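Long-range contact in TRAP dicarboxylate ABC transporter, substrate-binding protein (Roseobacter denitrificans, PDB 4OVQ), which binds beta-D-glucuronate and probably delivers it to a TRAP-type membrane transporter as its periplasmic solute-binding component: residues A[151-163]-A[286-298]. Residues are numbered along the deposited sequence; the frame is centred on the assembly and turned at random.
Sequences GEKPINTPADVEG and VVNEIADKAPFQA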
loop_
_atom_site.group_PDB
_atom_site.type_symbol
_atom_site.label_atom_id
_atom_site.label_comp_id
_atom_site.label_asym_id
_atom_site.label_seq_id
_atom_site.Cartn_x
_atom_site.Cartn_y
_atom_site.Cartn_z
ATOM N N GLY A 151 15.706 15.158 1.532
ATOM C CA GLY A 151 15.935 16.532 1.936
ATOM C C GLY A 151 17.136 17.175 1.260
ATOM O O GLY A 151 17.328 18.381 1.376
ATOM N N GLU A 152 17.909 16.384 0.523
ATOM C CA GLU A 152 19.201 16.846 -0.004
ATOM C C GLU A 152 19.138 17.341 -1.454
ATOM O O GLU A 152 19.617 18.435 -1.775
ATOM C CB GLU A 152 20.227 15.712 0.108
ATOM C CG GLU A 152 21.515 15.879 -0.716
ATOM C CD GLU A 152 22.319 14.569 -0.788
ATOM O OE1 GLU A 152 21.857 13.551 -0.228
ATOM O OE2 GLU A 152 23.403 14.546 -1.408
ATOM N N LYS A 153 18.565 16.539 -2.343
ATOM C CA LYS A 153 18.639 16.848 -3.764
ATOM C C LYS A 153 17.586 16.133 -4.586
ATOM O O LYS A 153 17.073 15.101 -4.174
ATOM C CB LYS A 153 20.002 16.418 -4.305
ATOM C CG LYS A 153 20.237 14.915 -4.186
ATOM C CD LYS A 153 21.676 14.532 -4.471
ATOM C CE LYS A 153 21.882 13.060 -4.218
ATOM N NZ LYS A 153 23.184 12.566 -4.720
ATOM N N PRO A 154 17.274 16.668 -5.770
ATOM C CA PRO A 154 16.410 15.941 -6.698
ATOM C C PRO A 154 17.010 14.611 -7.135
ATOM O O PRO A 154 18.233 14.475 -7.205
ATOM C CB PRO A 154 16.343 16.870 -7.922
ATOM C CG PRO A 154 16.691 18.224 -7.404
ATOM C CD PRO A 154 17.624 18.015 -6.261
ATOM N N ILE A 155 16.144 13.651 -7.434
ATOM C CA ILE A 155 16.534 12.394 -8.070
ATOM C C ILE A 155 16.040 12.377 -9.511
ATOM O O ILE A 155 14.836 12.484 -9.756
ATOM C CB ILE A 155 15.909 11.183 -7.339
ATOM C CG1 ILE A 155 16.536 11.033 -5.958
ATOM C CG2 ILE A 155 16.090 9.907 -8.161
ATOM C CD1 ILE A 155 15.663 10.191 -4.995
ATOM N N ASN A 156 16.965 12.266 -10.466
ATOM C CA ASN A 156 16.599 12.163 -11.875
ATOM C C ASN A 156 17.127 10.912 -12.538
ATOM O O ASN A 156 16.564 10.443 -13.524
ATOM C CB ASN A 156 17.072 13.394 -12.660
ATOM C CG ASN A 156 16.227 14.601 -12.377
ATOM O OD1 ASN A 156 15.093 14.706 -12.855
ATOM N ND2 ASN A 156 16.748 15.502 -11.558
ATOM N N THR A 157 18.204 10.369 -11.989
ATOM C CA THR A 157 18.796 9.149 -12.519
ATOM C C THR A 157 19.165 8.242 -11.363
ATOM O O THR A 157 19.268 8.705 -10.223
ATOM C CB THR A 157 20.053 9.460 -13.372
ATOM O OG1 THR A 157 21.163 9.775 -12.522
ATOM C CG2 THR A 157 19.780 10.625 -14.298
ATOM N N PRO A 158 19.324 6.937 -11.630
ATOM C CA PRO A 158 19.797 6.017 -10.591
ATOM C C PRO A 158 21.061 6.509 -9.892
ATOM O O PRO A 158 21.210 6.283 -8.704
ATOM C CB PRO A 158 20.073 4.726 -11.363
ATOM C CG PRO A 158 19.061 4.755 -12.469
ATOM C CD PRO A 158 18.909 6.221 -12.852
ATOM N N ALA A 159 21.963 7.166 -10.616
ATOM C CA ALA A 159 23.149 7.739 -10.002
ATOM C C ALA A 159 22.822 8.643 -8.810
ATOM O O ALA A 159 23.601 8.711 -7.871
ATOM C CB ALA A 159 23.958 8.520 -11.033
ATOM N N ASP A 160 21.681 9.330 -8.844
ATOM C CA ASP A 160 21.308 10.218 -7.736
ATOM C C ASP A 160 20.930 9.476 -6.454
ATOM O O ASP A 160 20.887 10.076 -5.385
ATOM C CB ASP A 160 20.152 11.123 -8.142
ATOM C CG ASP A 160 20.524 12.063 -9.260
ATOM O OD1 ASP A 160 21.677 12.544 -9.253
ATOM O OD2 ASP A 160 19.659 12.303 -10.134
ATOM N N VAL A 161 20.664 8.177 -6.567
ATOM C CA VAL A 161 20.283 7.362 -5.415
ATOM C C VAL A 161 21.522 6.710 -4.782
ATOM O O VAL A 161 21.486 6.231 -3.656
ATOM C CB VAL A 161 19.242 6.268 -5.827
ATOM C CG1 VAL A 161 18.750 5.483 -4.631
ATOM C CG2 VAL A 161 18.040 6.896 -6.538
ATOM N N GLU A 162 22.633 6.680 -5.511
ATOM C CA GLU A 162 23.823 6.008 -4.999
ATOM C C GLU A 162 24.240 6.637 -3.676
ATOM O O GLU A 162 24.375 7.854 -3.575
ATOM C CB GLU A 162 24.971 6.085 -6.019
ATOM C CG GLU A 162 26.380 5.990 -5.411
ATOM C CD GLU A 162 26.829 4.570 -5.095
ATOM O OE1 GLU A 162 26.243 3.613 -5.652
ATOM O OE2 GLU A 162 27.779 4.429 -4.283
ATOM N N GLY A 163 24.407 5.792 -2.661
ATOM C CA GLY A 163 24.834 6.214 -1.343
ATOM C C GLY A 163 23.717 6.759 -0.472
ATOM O O GLY A 163 23.953 7.051 0.698
ATOM N N VAL A 286 9.968 21.224 -3.520
ATOM C CA VAL A 286 10.494 21.274 -4.870
ATOM C C VAL A 286 10.238 19.958 -5.577
ATOM O O VAL A 286 10.821 18.931 -5.224
ATOM C CB VAL A 286 12.005 21.545 -4.864
ATOM C CG1 VAL A 286 12.555 21.437 -6.278
ATOM C CG2 VAL A 286 12.298 22.910 -4.262
ATOM N N VAL A 287 9.364 19.999 -6.582
ATOM C CA VAL A 287 8.948 18.795 -7.284
ATOM C C VAL A 287 9.672 18.673 -8.615
ATOM O O VAL A 287 9.865 19.667 -9.329
ATOM C CB VAL A 287 7.425 18.811 -7.557
ATOM C CG1 VAL A 287 6.971 17.512 -8.179
ATOM C CG2 VAL A 287 6.658 19.081 -6.283
ATOM N N ASN A 288 10.081 17.457 -8.942
ATOM C CA ASN A 288 10.571 17.162 -10.280
ATOM C C ASN A 288 9.974 15.872 -10.865
ATOM O O ASN A 288 9.683 14.907 -10.153
ATOM C CB ASN A 288 12.103 17.109 -10.305
ATOM C CG ASN A 288 12.652 15.915 -9.574
ATOM O OD1 ASN A 288 12.640 15.881 -8.348
ATOM N ND2 ASN A 288 13.151 14.933 -10.319
ATOM N N GLU A 289 9.738 15.901 -12.175
ATOM C CA GLU A 289 9.414 14.712 -12.941
ATOM C C GLU A 289 10.702 13.953 -13.230
ATOM O O GLU A 289 11.787 14.521 -13.169
ATOM C CB GLU A 289 8.739 15.092 -14.271
ATOM C CG GLU A 289 7.460 15.912 -14.135
ATOM C CD GLU A 289 6.238 15.061 -13.907
ATOM O OE1 GLU A 289 6.387 13.824 -13.850
ATOM O OE2 GLU A 289 5.125 15.624 -13.797
ATOM N N ILE A 290 10.570 12.664 -13.527
ATOM C CA ILE A 290 11.693 11.854 -14.010
ATOM C C ILE A 290 11.457 11.527 -15.494
ATOM O O ILE A 290 10.698 10.606 -15.828
ATOM C CB ILE A 290 11.866 10.535 -13.210
ATOM C CG1 ILE A 290 12.258 10.844 -11.757
ATOM C CG2 ILE A 290 12.915 9.640 -13.887
ATOM C CD1 ILE A 290 12.849 9.663 -10.962
ATOM N N ALA A 291 12.108 12.283 -16.374
ATOM C CA ALA A 291 11.897 12.139 -17.819
ATOM C C ALA A 291 12.229 10.749 -18.371
ATOM O O ALA A 291 11.460 10.182 -19.151
ATOM C CB ALA A 291 12.686 13.189 -18.564
ATOM N N ASP A 292 13.378 10.213 -17.978
ATOM C CA ASP A 292 13.793 8.891 -18.432
ATOM C C ASP A 292 13.721 7.887 -17.277
ATOM O O ASP A 292 14.689 7.710 -16.530
ATOM C CB ASP A 292 15.209 8.950 -19.011
ATOM C CG ASP A 292 15.595 7.680 -19.757
ATOM O OD1 ASP A 292 14.685 6.901 -20.111
ATOM O OD2 ASP A 292 16.807 7.464 -19.979
ATOM N N LYS A 293 12.569 7.239 -17.124
ATOM C CA LYS A 293 12.417 6.227 -16.083
ATOM C C LYS A 293 13.055 4.910 -16.504
ATOM O O LYS A 293 13.197 3.994 -15.697
ATOM C CB LYS A 293 10.942 5.997 -15.740
ATOM C CG LYS A 293 10.255 7.177 -15.084
ATOM C CD LYS A 293 8.809 6.829 -14.741
ATOM C CE LYS A 293 8.076 8.029 -14.170
ATOM N NZ LYS A 293 6.685 7.691 -13.820
ATOM N N ALA A 294 13.457 4.808 -17.766
ATOM C CA ALA A 294 13.901 3.526 -18.296
ATOM C C ALA A 294 15.073 2.912 -17.547
ATOM O O ALA A 294 15.122 1.698 -17.367
ATOM C CB ALA A 294 14.244 3.658 -19.759
ATOM N N PRO A 295 16.035 3.736 -17.106
ATOM C CA PRO A 295 17.162 3.128 -16.389
ATOM C C PRO A 295 16.790 2.651 -14.988
ATOM O O PRO A 295 17.446 1.750 -14.468
ATOM C CB PRO A 295 18.181 4.273 -16.307
ATOM C CG PRO A 295 17.783 5.203 -17.419
ATOM C CD PRO A 295 16.299 5.150 -17.426
ATOM N N PHE A 296 15.773 3.261 -14.390
ATOM C CA PHE A 296 15.242 2.774 -13.121
ATOM C C PHE A 296 14.610 1.418 -13.334
ATOM O O PHE A 296 14.873 0.476 -12.581
ATOM C CB PHE A 296 14.220 3.751 -12.555
ATOM C CG PHE A 296 14.823 5.024 -12.045
ATOM C CD1 PHE A 296 15.245 5.135 -10.730
ATOM C CD2 PHE A 296 14.983 6.115 -12.892
ATOM C CE1 PHE A 296 15.807 6.327 -10.269
ATOM C CE2 PHE A 296 15.534 7.291 -12.439
ATOM C CZ PHE A 296 15.954 7.398 -11.127
ATOM N N GLN A 297 13.780 1.312 -14.368
ATOM C CA GLN A 297 13.187 0.027 -14.711
ATOM C C GLN A 297 14.234 -1.029 -15.027
ATOM O O GLN A 297 14.135 -2.159 -14.575
ATOM C CB GLN A 297 12.289 0.153 -15.923
ATOM C CG GLN A 297 11.219 1.190 -15.806
ATOM C CD GLN A 297 10.113 0.957 -16.793
ATOM O OE1 GLN A 297 9.695 -0.185 -17.019
ATOM N NE2 GLN A 297 9.625 2.037 -17.395
ATOM N N ALA A 298 15.210 -0.679 -15.864
ATOM C CA ALA A 298 16.195 -1.657 -16.304
ATOM C C ALA A 298 16.946 -2.234 -15.123
ATOM O O ALA A 298 17.335 -3.399 -15.117
ATOM C CB ALA A 298 17.171 -1.016 -17.286
HETATM O O HOH W 1 17.029 8.517 -15.601
HETATM O O HOH W 2 15.665 11.231 -16.119
HETATM O O HOH W 3 14.162 14.199 -15.163
#
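N288 and I155 meet through a side-chain amide and a backbone carbonyl. From CB, which points toward 151-163, the N288 side chain leaves with CG between its own backbone N and carbonyl carbon (chi1 70°), and this rotation carries the amide to the loop. N288 OD1 lies 3.9 Å from P154 CB and is hydrogen-bonded to S225 of the neighbouring strand 223-230. N288 ND2 donates to I155 O at 3.0 Å with an N-H...O angle of 154°; the acceptor lies nearly in the amide plane, although the donor sits above the carbonyl plane. N288 ND2 also bonds to E289 O and, weakly, to N156 OD1 (3.2 Å). Replacing N288 by an alanine would remove both ends of the amide and is likely to leave I155 O and the S225 hydroxyl without these partners.

Further along, P158 CD sits over one face of the F296 ring, 3.7 Å from its centroid and 20° off the normal, a CH-pi contact. I155 CG2 approaches F296 CZ obliquely at 3.9 Å. Between the polar and apolar ends, waters link the segments: one donates to both N156 O (2.9 Å) and D292 O, another bridges N156 O to D292 N.

The loop after strand 146-150 is thus joined to edge strand 286-289 and the following helix, not itself part of the glucuronate pocket, without direct backbone-to-backbone hydrogen bonds: its register rests on directional amide and water bonds and, at the other end, on shape-dependent proline-ring contact.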